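Long-range contacts in proteasome accessory factor B/C (PafBC) (Paenarthrobacter aurescens, PDB 6SJ9), which probably regulates transcription in the bacterial DNA damage response, as a winged helix-turn-helix protein that also carries WYL domains: residues Arg24-Arg28 with Phe42-Glu47; Arg188-Tyr193 with Leu236-Glu241; Arg343-Leu349 with Asp573-Phe579; Pro398-Asp403 with Arg421-Phe425; Val522-Arg526 with Val564-Ala568. All blocks are in the same frame, centred on the assembly; numbering follows the deposited sequence.

Contact 1: Arg24-Arg28 with Phe42-Glu47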
# COMPACT_ATOMS: atom_id res chain seq x y z
N ARG A 24 -11.20 -28.39 -28.37
CA ARG A 24 -10.91 -29.12 -27.14
C ARG A 24 -9.58 -29.87 -27.21
O ARG A 24 -8.89 -29.98 -26.18
CB ARG A 24 -12.00 -30.15 -26.84
CG ARG A 24 -11.74 -30.86 -25.52
CD ARG A 24 -12.53 -32.13 -25.34
NE ARG A 24 -13.91 -31.93 -24.95
CZ ARG A 24 -14.73 -32.93 -24.66
NH1 ARG A 24 -14.29 -34.18 -24.73
NH2 ARG A 24 -15.98 -32.68 -24.30
N ALA A 25 -9.22 -30.38 -28.39
CA ALA A 25 -7.97 -31.13 -28.53
C ALA A 25 -6.76 -30.26 -28.21
O ALA A 25 -5.82 -30.71 -27.55
CB ALA A 25 -7.87 -31.71 -29.94
N VAL A 26 -6.76 -29.01 -28.69
CA VAL A 26 -5.63 -28.13 -28.41
C VAL A 26 -5.59 -27.77 -26.92
O VAL A 26 -4.51 -27.72 -26.31
CB VAL A 26 -5.70 -26.88 -29.30
CG1 VAL A 26 -4.58 -25.93 -28.97
CG2 VAL A 26 -5.66 -27.27 -30.78
N LEU A 27 -6.75 -27.50 -26.31
CA LEU A 27 -6.78 -27.16 -24.89
C LEU A 27 -6.23 -28.29 -24.04
O LEU A 27 -5.55 -28.04 -23.04
CB LEU A 27 -8.19 -26.81 -24.44
CG LEU A 27 -8.76 -25.51 -24.96
CD1 LEU A 27 -10.12 -25.21 -24.33
CD2 LEU A 27 -7.77 -24.41 -24.65
N ARG A 28 -6.51 -29.53 -24.42
CA ARG A 28 -6.03 -30.65 -23.61
C ARG A 28 -4.51 -30.65 -23.56
O ARG A 28 -3.92 -30.80 -22.48
CB ARG A 28 -6.52 -31.98 -24.17
CG ARG A 28 -5.96 -33.15 -23.37
CD ARG A 28 -6.39 -34.51 -23.92
NE ARG A 28 -5.81 -35.61 -23.14
CZ ARG A 28 -5.98 -36.90 -23.42
NH1 ARG A 28 -6.70 -37.26 -24.47
NH2 ARG A 28 -5.41 -37.82 -22.65
N PHE A 42 -10.76 -36.25 -18.47
CA PHE A 42 -10.45 -34.88 -18.84
C PHE A 42 -11.71 -34.13 -19.26
O PHE A 42 -11.94 -32.99 -18.83
CB PHE A 42 -9.38 -34.89 -19.94
CG PHE A 42 -9.50 -33.78 -20.92
CD1 PHE A 42 -9.03 -32.51 -20.62
CD2 PHE A 42 -10.07 -34.01 -22.17
CE1 PHE A 42 -9.15 -31.49 -21.54
CE2 PHE A 42 -10.18 -32.99 -23.09
CZ PHE A 42 -9.72 -31.73 -22.78
N GLY A 43 -12.56 -34.77 -20.07
CA GLY A 43 -13.76 -34.10 -20.54
C GLY A 43 -14.63 -33.59 -19.41
O GLY A 43 -15.19 -32.49 -19.51
N ARG A 44 -14.77 -34.36 -18.33
CA ARG A 44 -15.57 -33.82 -17.23
C ARG A 44 -14.80 -32.79 -16.42
O ARG A 44 -15.38 -31.80 -15.96
CB ARG A 44 -16.13 -34.93 -16.34
CG ARG A 44 -15.39 -36.26 -16.23
CD ARG A 44 -16.24 -37.21 -15.33
NE ARG A 44 -15.54 -38.43 -14.98
CZ ARG A 44 -15.68 -39.59 -15.62
NH1 ARG A 44 -16.52 -39.70 -16.65
NH2 ARG A 44 -14.99 -40.65 -15.23
N MSE A 45 -13.50 -32.98 -16.22
CA MSE A 45 -12.72 -31.98 -15.50
C MSE A 45 -12.67 -30.65 -16.29
O MSE A 45 -12.61 -29.57 -15.70
CB MSE A 45 -11.31 -32.50 -15.24
CG MSE A 45 -10.45 -31.59 -14.36
SE MSE A 45 -8.55 -31.89 -14.78
CE MSE A 45 -8.65 -33.81 -15.22
N PHE A 46 -12.68 -30.76 -17.62
CA PHE A 46 -12.83 -29.58 -18.46
C PHE A 46 -14.18 -28.91 -18.24
O PHE A 46 -14.26 -27.70 -18.03
CB PHE A 46 -12.66 -29.98 -19.92
CG PHE A 46 -12.79 -28.85 -20.88
CD1 PHE A 46 -11.89 -27.79 -20.85
CD2 PHE A 46 -13.80 -28.84 -21.83
CE1 PHE A 46 -12.01 -26.74 -21.75
CE2 PHE A 46 -13.92 -27.81 -22.74
CZ PHE A 46 -13.02 -26.75 -22.69
N GLU A 47 -15.26 -29.71 -18.24
CA GLU A 47 -16.60 -29.17 -17.98
C GLU A 47 -16.67 -28.53 -16.60
O GLU A 47 -17.32 -27.49 -16.44
CB GLU A 47 -17.64 -30.29 -18.07
CG GLU A 47 -17.93 -30.84 -19.48
CD GLU A 47 -18.50 -29.82 -20.46
OE1 GLU A 47 -18.09 -29.86 -21.64
OE2 GLU A 47 -19.31 -28.95 -20.06
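R24 and R28 both pack on the F42 ring. The R28 aliphatic chain lies over one face of that ring, its CB 3.9 Å from the ring centroid in a CH-pi contact. R24 grazes the ring from another direction, its CD 3.4 Å from F42 CE2. With CG anti to the backbone N (chi1 -177°), R24 leaves helix 24-31 along the phenyl group before bending at CD. L27 supplies the inner part of the contact: its CD1 sits 3.5 Å from F46 CE1, the two side chains crossing at about a right angle. L15 and L11 of helix 2-17 back L27 and F46, and Y79 and Y32 meet F46 and F42 edge-to-face, so L27 and F46, and F42 beside them, are tightly packed. The helix segments cross at 91°, which, with strands 61-63 and 78-80 following, is consistent with the N-terminal winged helix-turn-helix.

The polar side is looser. The R24 guanidinium, with G43 CA over one face, has its salt bridge with D39, while R24 NH2 stays 4.4 Å from E47 OE1, and E47 pairs with K50. R24 NE is buried with no partner in the model. No hydrogen bond joins the segments; arginine suits the edge because its methylenes can pack on aromatic carbon while its charge reaches polar surroundings, and cohesion here is probably mainly apolar.

Contact 2: Arg188-Tyr193 with Leu236-Glu241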
# COMPACT_ATOMS: atom_id res chain seq x y z
N ARG A 188 -16.10 7.04 3.43
CA ARG A 188 -16.88 6.99 2.20
C ARG A 188 -16.17 7.81 1.14
O ARG A 188 -15.72 8.93 1.41
CB ARG A 188 -18.34 7.38 2.36
CG ARG A 188 -19.15 6.17 2.77
CD ARG A 188 -20.22 6.54 3.75
NE ARG A 188 -21.03 5.40 4.19
CZ ARG A 188 -20.58 4.28 4.79
NH1 ARG A 188 -19.26 4.10 5.01
NH2 ARG A 188 -21.45 3.35 5.18
N PHE A 189 -16.11 7.24 -0.07
CA PHE A 189 -15.44 7.85 -1.22
C PHE A 189 -13.94 7.99 -0.97
O PHE A 189 -13.29 8.92 -1.46
CB PHE A 189 -16.05 9.23 -1.52
CG PHE A 189 -17.55 9.27 -1.32
CD1 PHE A 189 -18.40 8.52 -2.11
CD2 PHE A 189 -18.10 10.05 -0.31
CE1 PHE A 189 -19.79 8.56 -1.92
CE2 PHE A 189 -19.49 10.10 -0.10
CZ PHE A 189 -20.33 9.36 -0.91
N GLY A 190 -13.36 7.02 -0.25
CA GLY A 190 -11.96 7.05 0.12
C GLY A 190 -11.61 7.96 1.29
O GLY A 190 -10.51 7.84 1.83
N GLN A 191 -12.54 8.82 1.75
CA GLN A 191 -12.23 9.86 2.74
C GLN A 191 -12.85 9.55 4.10
O GLN A 191 -13.98 9.07 4.19
CB GLN A 191 -12.77 11.22 2.24
CG GLN A 191 -12.08 11.72 0.97
CD GLN A 191 -10.55 11.62 1.08
OE1 GLN A 191 -9.93 10.68 0.56
NE2 GLN A 191 -9.95 12.59 1.78
N TRP A 192 -12.12 9.89 5.17
CA TRP A 192 -12.49 9.49 6.51
C TRP A 192 -13.24 10.61 7.25
O TRP A 192 -12.91 11.79 7.14
CB TRP A 192 -11.28 9.07 7.32
CG TRP A 192 -10.80 7.68 7.03
CD1 TRP A 192 -9.87 7.30 6.08
CD2 TRP A 192 -11.25 6.48 7.65
NE1 TRP A 192 -9.69 5.93 6.13
CE2 TRP A 192 -10.53 5.40 7.07
CE3 TRP A 192 -12.20 6.20 8.64
CZ2 TRP A 192 -10.73 4.07 7.44
CZ3 TRP A 192 -12.39 4.86 9.02
CH2 TRP A 192 -11.65 3.81 8.42
N TYR A 193 -14.20 10.20 8.04
CA TYR A 193 -15.11 11.08 8.75
C TYR A 193 -15.20 10.62 10.19
O TYR A 193 -15.14 9.42 10.46
CB TYR A 193 -16.52 11.03 8.18
CG TYR A 193 -16.62 11.47 6.73
CD1 TYR A 193 -16.24 10.62 5.70
CD2 TYR A 193 -17.08 12.73 6.39
CE1 TYR A 193 -16.33 11.03 4.35
CE2 TYR A 193 -17.17 13.15 5.06
CZ TYR A 193 -16.79 12.29 4.05
OH TYR A 193 -16.87 12.71 2.73
N LEU A 236 -23.52 7.57 7.92
CA LEU A 236 -22.52 7.89 6.91
C LEU A 236 -23.07 7.72 5.49
O LEU A 236 -22.75 8.52 4.60
CB LEU A 236 -21.29 6.98 7.12
CG LEU A 236 -20.37 7.07 8.35
CD1 LEU A 236 -19.91 5.67 8.79
CD2 LEU A 236 -19.15 7.93 8.04
N ASP A 237 -23.93 6.71 5.28
CA ASP A 237 -24.62 6.55 4.01
C ASP A 237 -25.39 7.81 3.62
O ASP A 237 -25.47 8.14 2.43
CB ASP A 237 -25.59 5.36 4.06
CG ASP A 237 -24.91 4.00 3.84
OD1 ASP A 237 -23.68 3.96 3.59
OD2 ASP A 237 -25.62 2.96 3.91
N GLU A 238 -25.94 8.54 4.59
CA GLU A 238 -26.63 9.77 4.22
C GLU A 238 -25.66 10.83 3.68
O GLU A 238 -26.11 11.82 3.09
CB GLU A 238 -27.46 10.28 5.40
CG GLU A 238 -28.34 11.45 4.99
CD GLU A 238 -29.41 11.84 6.01
OE1 GLU A 238 -29.51 11.19 7.08
OE2 GLU A 238 -30.19 12.76 5.67
N LEU A 239 -24.36 10.66 3.86
CA LEU A 239 -23.40 11.62 3.32
C LEU A 239 -23.52 11.68 1.79
O LEU A 239 -23.69 10.66 1.12
CB LEU A 239 -21.97 11.25 3.73
CG LEU A 239 -21.55 11.66 5.13
CD1 LEU A 239 -20.09 11.31 5.32
CD2 LEU A 239 -21.80 13.16 5.31
N ASN A 240 -23.40 12.89 1.27
CA ASN A 240 -23.41 13.18 -0.16
C ASN A 240 -22.03 13.59 -0.65
O ASN A 240 -21.34 14.39 0.00
CB ASN A 240 -24.45 14.26 -0.49
CG ASN A 240 -25.88 13.75 -0.40
OD1 ASN A 240 -26.17 12.62 -0.81
ND2 ASN A 240 -26.77 14.57 0.14
N GLU A 241 -21.61 13.00 -1.77
CA GLU A 241 -20.27 13.22 -2.30
C GLU A 241 -20.04 14.70 -2.56
O GLU A 241 -20.98 15.46 -2.83
CB GLU A 241 -20.13 12.47 -3.63
CG GLU A 241 -18.74 12.16 -4.09
CD GLU A 241 -18.75 11.15 -5.23
OE1 GLU A 241 -17.76 10.40 -5.37
OE2 GLU A 241 -19.79 11.05 -5.92
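The Y193 ring has L239 CD1 over the centre of one face, 3.4 Å from the centroid, and R188 O at its edge. F189 is sandwiched: E241 CG is over the centre of one face, 4.1 Å from the centroid, and R188 CB lies off-centre over the other. The E241 carboxylate stacks along this ring, 27° from its plane, and has its salt bridge with R283. A bend at chi2 (143°) brings one face of the R188 guanidinium over L236 CB, 3.3 Å from R188 NE. At that group's edge a single oxygen, D237 OD1, accepts from R188 NE at 3.1 Å and from R188 NH2 at 2.8 Å, a side-on salt bridge with both donors on the same face of the carboxylate. A methionine in place of R188 would probably leave the D237 carboxylate without its cationic mate. R188 opens a type I' turn to Q191, in which F189 and G190 both take positive phi. The hairpin joins strands 175-188 and 191-198 of the first WYL domain, against helix 232-237 and the residues that follow. V206 of strand 203-208 touches Y193 and L239, and Q405 of strand 404-407 adjoins R188 and L236.

Contact 3: Arg343-Leu349 with Asp573-Phe579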
# COMPACT_ATOMS: atom_id res chain seq x y z
N ARG A 343 8.68 -3.76 11.52
CA ARG A 343 8.63 -4.14 10.12
C ARG A 343 7.74 -5.36 9.91
O ARG A 343 7.88 -6.38 10.59
CB ARG A 343 10.04 -4.43 9.60
CG ARG A 343 10.86 -3.16 9.34
CD ARG A 343 12.35 -3.45 9.19
NE ARG A 343 12.98 -2.15 9.08
CZ ARG A 343 13.05 -1.45 7.97
NH1 ARG A 343 12.58 -1.95 6.83
NH2 ARG A 343 13.63 -0.25 7.99
N THR A 344 6.77 -5.22 9.03
CA THR A 344 5.71 -6.21 8.91
C THR A 344 6.27 -7.59 8.60
O THR A 344 7.08 -7.75 7.70
CB THR A 344 4.78 -5.73 7.81
OG1 THR A 344 4.43 -4.39 8.16
CG2 THR A 344 3.49 -6.63 7.73
N SER A 345 5.81 -8.58 9.34
CA SER A 345 6.22 -9.97 9.17
C SER A 345 5.19 -10.78 8.37
O SER A 345 4.07 -10.36 8.12
CB SER A 345 6.40 -10.65 10.54
OG SER A 345 5.15 -10.66 11.21
N GLU A 346 5.60 -11.98 7.99
CA GLU A 346 4.67 -12.91 7.34
C GLU A 346 3.51 -13.30 8.28
O GLU A 346 2.38 -13.41 7.83
CB GLU A 346 5.42 -14.14 6.84
CG GLU A 346 6.38 -13.75 5.71
CD GLU A 346 7.07 -14.96 5.03
OE1 GLU A 346 7.15 -16.01 5.67
OE2 GLU A 346 7.47 -14.85 3.86
N ASP A 347 3.77 -13.51 9.57
CA ASP A 347 2.66 -13.78 10.50
C ASP A 347 1.62 -12.64 10.47
O ASP A 347 0.42 -12.87 10.43
CB ASP A 347 3.18 -13.94 11.94
CG ASP A 347 3.81 -15.33 12.21
OD1 ASP A 347 3.69 -16.22 11.34
OD2 ASP A 347 4.42 -15.51 13.31
N GLN A 348 2.09 -11.40 10.45
CA GLN A 348 1.16 -10.28 10.46
C GLN A 348 0.39 -10.19 9.14
O GLN A 348 -0.81 -9.89 9.13
CB GLN A 348 1.93 -8.97 10.75
CG GLN A 348 1.06 -7.74 10.85
CD GLN A 348 1.84 -6.56 11.42
OE1 GLN A 348 3.07 -6.47 11.26
NE2 GLN A 348 1.13 -5.65 12.08
N LEU A 349 1.06 -10.45 8.03
CA LEU A 349 0.35 -10.45 6.76
C LEU A 349 -0.69 -11.54 6.72
O LEU A 349 -1.81 -11.30 6.29
CB LEU A 349 1.31 -10.62 5.59
CG LEU A 349 2.16 -9.36 5.46
CD1 LEU A 349 3.27 -9.83 4.66
CD2 LEU A 349 1.47 -8.15 4.80
N ASP A 573 10.57 -12.75 15.49
CA ASP A 573 10.15 -12.79 14.10
C ASP A 573 11.05 -11.91 13.25
O ASP A 573 11.75 -11.01 13.73
CB ASP A 573 8.69 -12.35 13.93
CG ASP A 573 7.70 -13.49 14.12
OD1 ASP A 573 8.15 -14.64 14.29
OD2 ASP A 573 6.48 -13.22 14.08
N PHE A 574 11.06 -12.20 11.96
CA PHE A 574 11.75 -11.29 11.08
C PHE A 574 10.77 -10.72 10.06
O PHE A 574 9.65 -11.23 9.88
CB PHE A 574 12.98 -11.91 10.40
CG PHE A 574 12.73 -13.13 9.54
CD1 PHE A 574 12.60 -13.00 8.16
CD2 PHE A 574 12.73 -14.41 10.10
CE1 PHE A 574 12.42 -14.12 7.35
CE2 PHE A 574 12.55 -15.54 9.29
CZ PHE A 574 12.39 -15.39 7.91
N PRO A 575 11.13 -9.62 9.44
CA PRO A 575 10.21 -9.00 8.50
C PRO A 575 9.95 -9.91 7.30
O PRO A 575 10.78 -10.74 6.90
CB PRO A 575 10.94 -7.72 8.10
CG PRO A 575 11.98 -7.49 9.21
CD PRO A 575 12.38 -8.86 9.61
N ALA A 576 8.78 -9.73 6.71
CA ALA A 576 8.51 -10.38 5.45
C ALA A 576 9.39 -9.75 4.36
O ALA A 576 10.01 -8.69 4.56
CB ALA A 576 7.04 -10.19 5.11
N ARG A 577 9.42 -10.38 3.20
CA ARG A 577 10.48 -10.12 2.24
C ARG A 577 10.52 -8.68 1.74
O ARG A 577 11.61 -8.17 1.44
CB ARG A 577 10.36 -11.08 1.07
CG ARG A 577 10.90 -12.43 1.38
CD ARG A 577 10.63 -13.37 0.18
NE ARG A 577 9.23 -13.81 0.14
CZ ARG A 577 8.77 -14.78 -0.66
NH1 ARG A 577 9.61 -15.42 -1.49
NH2 ARG A 577 7.49 -15.13 -0.63
N LEU A 578 9.37 -8.02 1.57
CA LEU A 578 9.38 -6.63 1.10
C LEU A 578 9.59 -5.64 2.23
O LEU A 578 9.45 -4.43 1.99
CB LEU A 578 8.05 -6.28 0.39
CG LEU A 578 7.91 -7.00 -0.94
CD1 LEU A 578 6.56 -6.74 -1.60
CD2 LEU A 578 9.07 -6.48 -1.84
N PHE A 579 9.82 -6.10 3.45
CA PHE A 579 9.91 -5.22 4.60
C PHE A 579 11.27 -5.24 5.33
O PHE A 579 11.46 -4.48 6.30
CB PHE A 579 8.77 -5.55 5.57
CG PHE A 579 7.39 -5.27 5.01
CD1 PHE A 579 6.71 -6.22 4.29
CD2 PHE A 579 6.82 -4.00 5.13
CE1 PHE A 579 5.45 -5.99 3.78
CE2 PHE A 579 5.51 -3.74 4.65
CZ PHE A 579 4.83 -4.74 3.95
O HOH W 1 4.80 -10.74 13.79
O HOH W 2 7.94 -12.88 2.51
O HOH W 3 8.08 -13.09 8.44
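T344 O accepts from A576 N at 2.8 Å, in the carbonyl plane, on a lone pair, and P575 CA approaches the same oxygen. This joins the 573-579 loop to the N-cap of helix 346-360, of the PafC helix-turn-helix region. S345 is that cap: its OG, placed between the backbone N and carbonyl carbon (chi1 63°), accepts from Q348 N at 3.2 Å. Serine suits the role, its short hydroxyl reaching a backbone N-H of the first helical turn. The extended R343 chain crosses P575 at a slant, and its NH1 meets F579 O at 2.8 Å; the oxygen lies in the guanidinium plane, though the donor stands 41° above the carbonyl plane. The F579 ring presents a face to T344 CB, 3.7 Å from its centroid. E346 pairs with R526 and R577 with D442. Small A576 lets E346 CG and L349 CD1 close on its CB, the latter at 3.8 Å. A water links E346 N to F574 O, 2.8 Å from each.

Contact 4: Pro398-Asp403 with Arg421-Phe425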
# COMPACT_ATOMS: atom_id res chain seq x y z
N PRO A 398 -8.94 1.58 -6.84
CA PRO A 398 -10.04 2.55 -7.01
C PRO A 398 -10.59 3.09 -5.69
O PRO A 398 -10.60 2.40 -4.67
CB PRO A 398 -11.12 1.73 -7.73
CG PRO A 398 -10.60 0.29 -7.70
CD PRO A 398 -9.39 0.19 -6.89
N ASP A 399 -11.10 4.34 -5.75
CA ASP A 399 -11.49 5.06 -4.54
C ASP A 399 -12.92 4.78 -4.10
O ASP A 399 -13.32 5.21 -3.01
CB ASP A 399 -11.32 6.58 -4.73
CG ASP A 399 -12.09 7.13 -5.92
OD1 ASP A 399 -13.34 7.08 -5.89
OD2 ASP A 399 -11.46 7.58 -6.89
N ASP A 400 -13.72 4.12 -4.93
CA ASP A 400 -15.13 3.89 -4.67
C ASP A 400 -15.42 2.41 -4.43
O ASP A 400 -16.41 1.87 -4.93
CB ASP A 400 -15.99 4.43 -5.82
CG ASP A 400 -15.49 3.98 -7.22
OD1 ASP A 400 -14.68 3.04 -7.32
OD2 ASP A 400 -15.95 4.57 -8.23
N LEU A 401 -14.52 1.71 -3.74
CA LEU A 401 -14.69 0.28 -3.50
C LEU A 401 -15.08 -0.13 -2.07
O LEU A 401 -15.85 -1.07 -1.91
CB LEU A 401 -13.39 -0.43 -3.92
CG LEU A 401 -13.35 -1.85 -4.50
CD1 LEU A 401 -14.40 -2.03 -5.59
CD2 LEU A 401 -11.95 -2.23 -5.02
N LEU A 402 -14.54 0.52 -1.02
CA LEU A 402 -14.76 0.11 0.38
C LEU A 402 -15.52 1.14 1.21
O LEU A 402 -15.03 2.26 1.40
CB LEU A 402 -13.45 -0.22 1.08
CG LEU A 402 -12.84 -1.49 0.50
CD1 LEU A 402 -11.75 -1.99 1.37
CD2 LEU A 402 -13.91 -2.52 0.35
N ASP A 403 -16.64 0.74 1.79
CA ASP A 403 -17.28 1.54 2.83
C ASP A 403 -16.94 0.92 4.17
O ASP A 403 -17.35 -0.22 4.46
CB ASP A 403 -18.81 1.59 2.70
CG ASP A 403 -19.29 2.36 1.48
OD1 ASP A 403 -20.53 2.40 1.29
OD2 ASP A 403 -18.45 2.89 0.72
N ARG A 421 -19.29 -3.47 -6.97
CA ARG A 421 -18.83 -2.29 -7.68
C ARG A 421 -17.94 -2.71 -8.83
O ARG A 421 -16.92 -3.38 -8.60
CB ARG A 421 -18.11 -1.36 -6.71
CG ARG A 421 -18.51 -1.65 -5.26
CD ARG A 421 -18.17 -0.55 -4.27
NE ARG A 421 -18.89 0.69 -4.58
CZ ARG A 421 -18.93 1.76 -3.79
NH1 ARG A 421 -19.60 2.84 -4.18
NH2 ARG A 421 -18.29 1.77 -2.63
N PRO A 422 -18.28 -2.40 -10.08
CA PRO A 422 -17.38 -2.79 -11.17
C PRO A 422 -16.19 -1.85 -11.14
O PRO A 422 -16.29 -0.69 -10.74
CB PRO A 422 -18.22 -2.59 -12.44
CG PRO A 422 -19.64 -2.64 -11.95
CD PRO A 422 -19.61 -1.99 -10.59
N VAL A 423 -15.05 -2.41 -11.46
CA VAL A 423 -13.82 -1.66 -11.50
C VAL A 423 -13.12 -2.00 -12.80
O VAL A 423 -13.15 -3.16 -13.24
CB VAL A 423 -12.92 -2.01 -10.29
CG1 VAL A 423 -11.54 -1.36 -10.44
CG2 VAL A 423 -13.61 -1.66 -8.98
N ARG A 424 -12.52 -1.00 -13.43
CA ARG A 424 -11.75 -1.18 -14.63
C ARG A 424 -10.29 -1.08 -14.22
O ARG A 424 -9.93 -0.17 -13.48
CB ARG A 424 -12.09 -0.14 -15.69
CG ARG A 424 -11.22 -0.24 -16.93
CD ARG A 424 -11.86 0.43 -18.13
NE ARG A 424 -13.20 -0.11 -18.35
CZ ARG A 424 -13.93 0.11 -19.46
NH1 ARG A 424 -15.15 -0.40 -19.58
NH2 ARG A 424 -13.43 0.84 -20.45
N PHE A 425 -9.48 -2.01 -14.69
CA PHE A 425 -8.04 -1.94 -14.52
C PHE A 425 -7.40 -1.95 -15.89
O PHE A 425 -7.79 -2.74 -16.75
CB PHE A 425 -7.50 -3.12 -13.70
CG PHE A 425 -7.97 -3.15 -12.27
CD1 PHE A 425 -7.34 -2.38 -11.30
CD2 PHE A 425 -9.02 -3.94 -11.89
CE1 PHE A 425 -7.77 -2.41 -9.94
CE2 PHE A 425 -9.45 -3.99 -10.56
CZ PHE A 425 -8.83 -3.23 -9.59
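The loop that leads from helix 378-389 into strand 404-407 packs P398 and L401 on V423 of strand 421-424, within the PafC helix-turn-helix domain. P398 CG presses on V423 CG1 at 3.3 Å, tighter than usual for two carbons. L401 CD1 meets the other branch, V423 CG2, at 3.5 Å, and also lies 3.9 Å from R421 CB. The beta-branched valine thus serves two partners, with CG1 anti to the backbone N (chi1 172°). Strands 404-407 and 410-413, after the three helices, are consistent with the wing of a winged helix-turn-helix; strand 421-424 instead pairs antiparallel with strand 90-93, whose L93 touches L401. At the start of this strand 421-424, R421 slides past L401 and its CD comes 3.3 Å from L401 O. A bend at chi3 (63°) carries R421 NH2 to D403 OD2 at the guanidinium edge, a long salt bridge of 3.5 Å, though the exact seat of the guanidinium is doubtful. Replacing R421 by a serine would probably leave the D403 carboxylate without this counter-charge and uncover one flank of L401. P398 CD also reaches F425 CE1 at 4.3 Å, beside L101 of helix 95-118.

Contact 5: Val522-Arg526 with Val564-Ala568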
# COMPACT_ATOMS: atom_id res chain seq x y z
N VAL A 522 26.37 -15.62 4.28
CA VAL A 522 24.91 -15.66 4.33
C VAL A 522 24.40 -17.10 4.27
O VAL A 522 25.00 -17.97 3.63
CB VAL A 522 24.26 -14.83 3.20
CG1 VAL A 522 24.85 -13.51 3.18
CG2 VAL A 522 24.49 -15.47 1.82
N ASP A 523 23.27 -17.33 4.95
CA ASP A 523 22.51 -18.56 4.82
C ASP A 523 21.44 -18.28 3.79
O ASP A 523 20.46 -17.59 4.11
CB ASP A 523 21.86 -18.98 6.15
CG ASP A 523 22.87 -19.19 7.28
OD1 ASP A 523 23.99 -19.74 7.04
OD2 ASP A 523 22.51 -18.89 8.44
N PRO A 524 21.57 -18.76 2.56
CA PRO A 524 20.51 -18.54 1.56
C PRO A 524 19.23 -19.26 1.97
O PRO A 524 19.26 -20.41 2.39
CB PRO A 524 21.10 -19.13 0.28
CG PRO A 524 22.09 -20.12 0.75
CD PRO A 524 22.70 -19.55 2.03
N LEU A 525 18.11 -18.58 1.80
CA LEU A 525 16.81 -19.12 2.19
C LEU A 525 15.85 -19.32 1.03
O LEU A 525 15.32 -20.43 0.88
CB LEU A 525 16.16 -18.16 3.22
CG LEU A 525 16.99 -17.96 4.51
CD1 LEU A 525 16.36 -16.98 5.49
CD2 LEU A 525 17.21 -19.31 5.27
N ARG A 526 15.59 -18.28 0.23
CA ARG A 526 14.61 -18.32 -0.85
C ARG A 526 15.08 -17.48 -2.01
O ARG A 526 15.58 -16.38 -1.82
CB ARG A 526 13.25 -17.76 -0.40
CG ARG A 526 12.47 -18.77 0.42
CD ARG A 526 11.07 -18.23 0.71
NE ARG A 526 11.16 -17.14 1.70
CZ ARG A 526 10.09 -16.59 2.25
NH1 ARG A 526 8.86 -17.02 1.89
NH2 ARG A 526 10.25 -15.65 3.16
N VAL A 564 24.40 -24.16 6.64
CA VAL A 564 23.60 -23.01 7.02
C VAL A 564 23.45 -23.03 8.54
O VAL A 564 23.38 -24.10 9.17
CB VAL A 564 22.24 -22.97 6.31
CG1 VAL A 564 22.43 -22.72 4.83
CG2 VAL A 564 21.42 -24.29 6.56
N SER A 565 23.55 -21.86 9.15
CA SER A 565 23.58 -21.78 10.60
C SER A 565 22.20 -22.02 11.20
O SER A 565 22.09 -22.40 12.36
CB SER A 565 24.10 -20.42 11.04
OG SER A 565 23.04 -19.50 10.82
N GLY A 566 21.14 -21.74 10.45
CA GLY A 566 19.84 -21.84 11.07
C GLY A 566 19.52 -20.72 12.03
O GLY A 566 18.71 -20.91 12.95
N SER A 567 20.18 -19.56 11.91
CA SER A 567 19.84 -18.43 12.76
C SER A 567 18.55 -17.75 12.32
O SER A 567 18.01 -16.95 13.10
CB SER A 567 20.97 -17.42 12.80
OG SER A 567 22.11 -18.08 13.24
N ALA A 568 18.07 -18.01 11.11
CA ALA A 568 16.84 -17.36 10.68
C ALA A 568 15.65 -17.85 11.52
O ALA A 568 14.82 -17.05 11.96
CB ALA A 568 16.62 -17.62 9.19
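D523, its CG anti to the carbonyl carbon (chi1 -59°), turns both carboxylate oxygens to S565 of the 564-568 loop. S565 N donates to D523 OD1 at 3.0 Å, nearly straight at 161° but from 50° above the carboxylate plane, while S565 OG gives its proton to the syn lone pair of D523 OD2 at a short 2.5 Å. Aspartate suits this place: one short side chain serves the backbone and hydroxyl of the same serine. V564 CB rests 3.7 Å from D523 OD1, and L525 CD1 touches A568 CB at 3.8 Å, though A568 is poorly ordered. D523 sits on strand 517-530, in the five-stranded antiparallel sheet of the second WYL domain; L525 and R526 face E537 in a classic beta bulge. In a second shell Q504 also bonds D523 OD1, and H541 bonds S565 OG. That hydroxyl accepts from S567 N at 3.1 Å, closing an ST turn, and from S567 OG. Within the turn G566 has positive phi, at which a CB would jam against S565 O.

From the N terminus, contact 1 closes a short loop between two helices of what is probably the N-terminal winged helix-turn-helix, standing apart from the others. Contact 2 follows in series, tying a hairpin of the first WYL domain to helix 232-237 and the loop after it. Contact 3 spans 223 intervening residues, joining the start of helix 346-360 to a late loop; contacts 4 and 5 nest inside it, in series with each other. Although distant in sequence, contacts 2 and 4 touch where R188 NH1 packs on D403 CB. Contacts 3 and 5 meet through the E346-R526 salt bridge, linking that helix start to the second WYL sheet. These two pairs lie on opposite sides of the chain's centre.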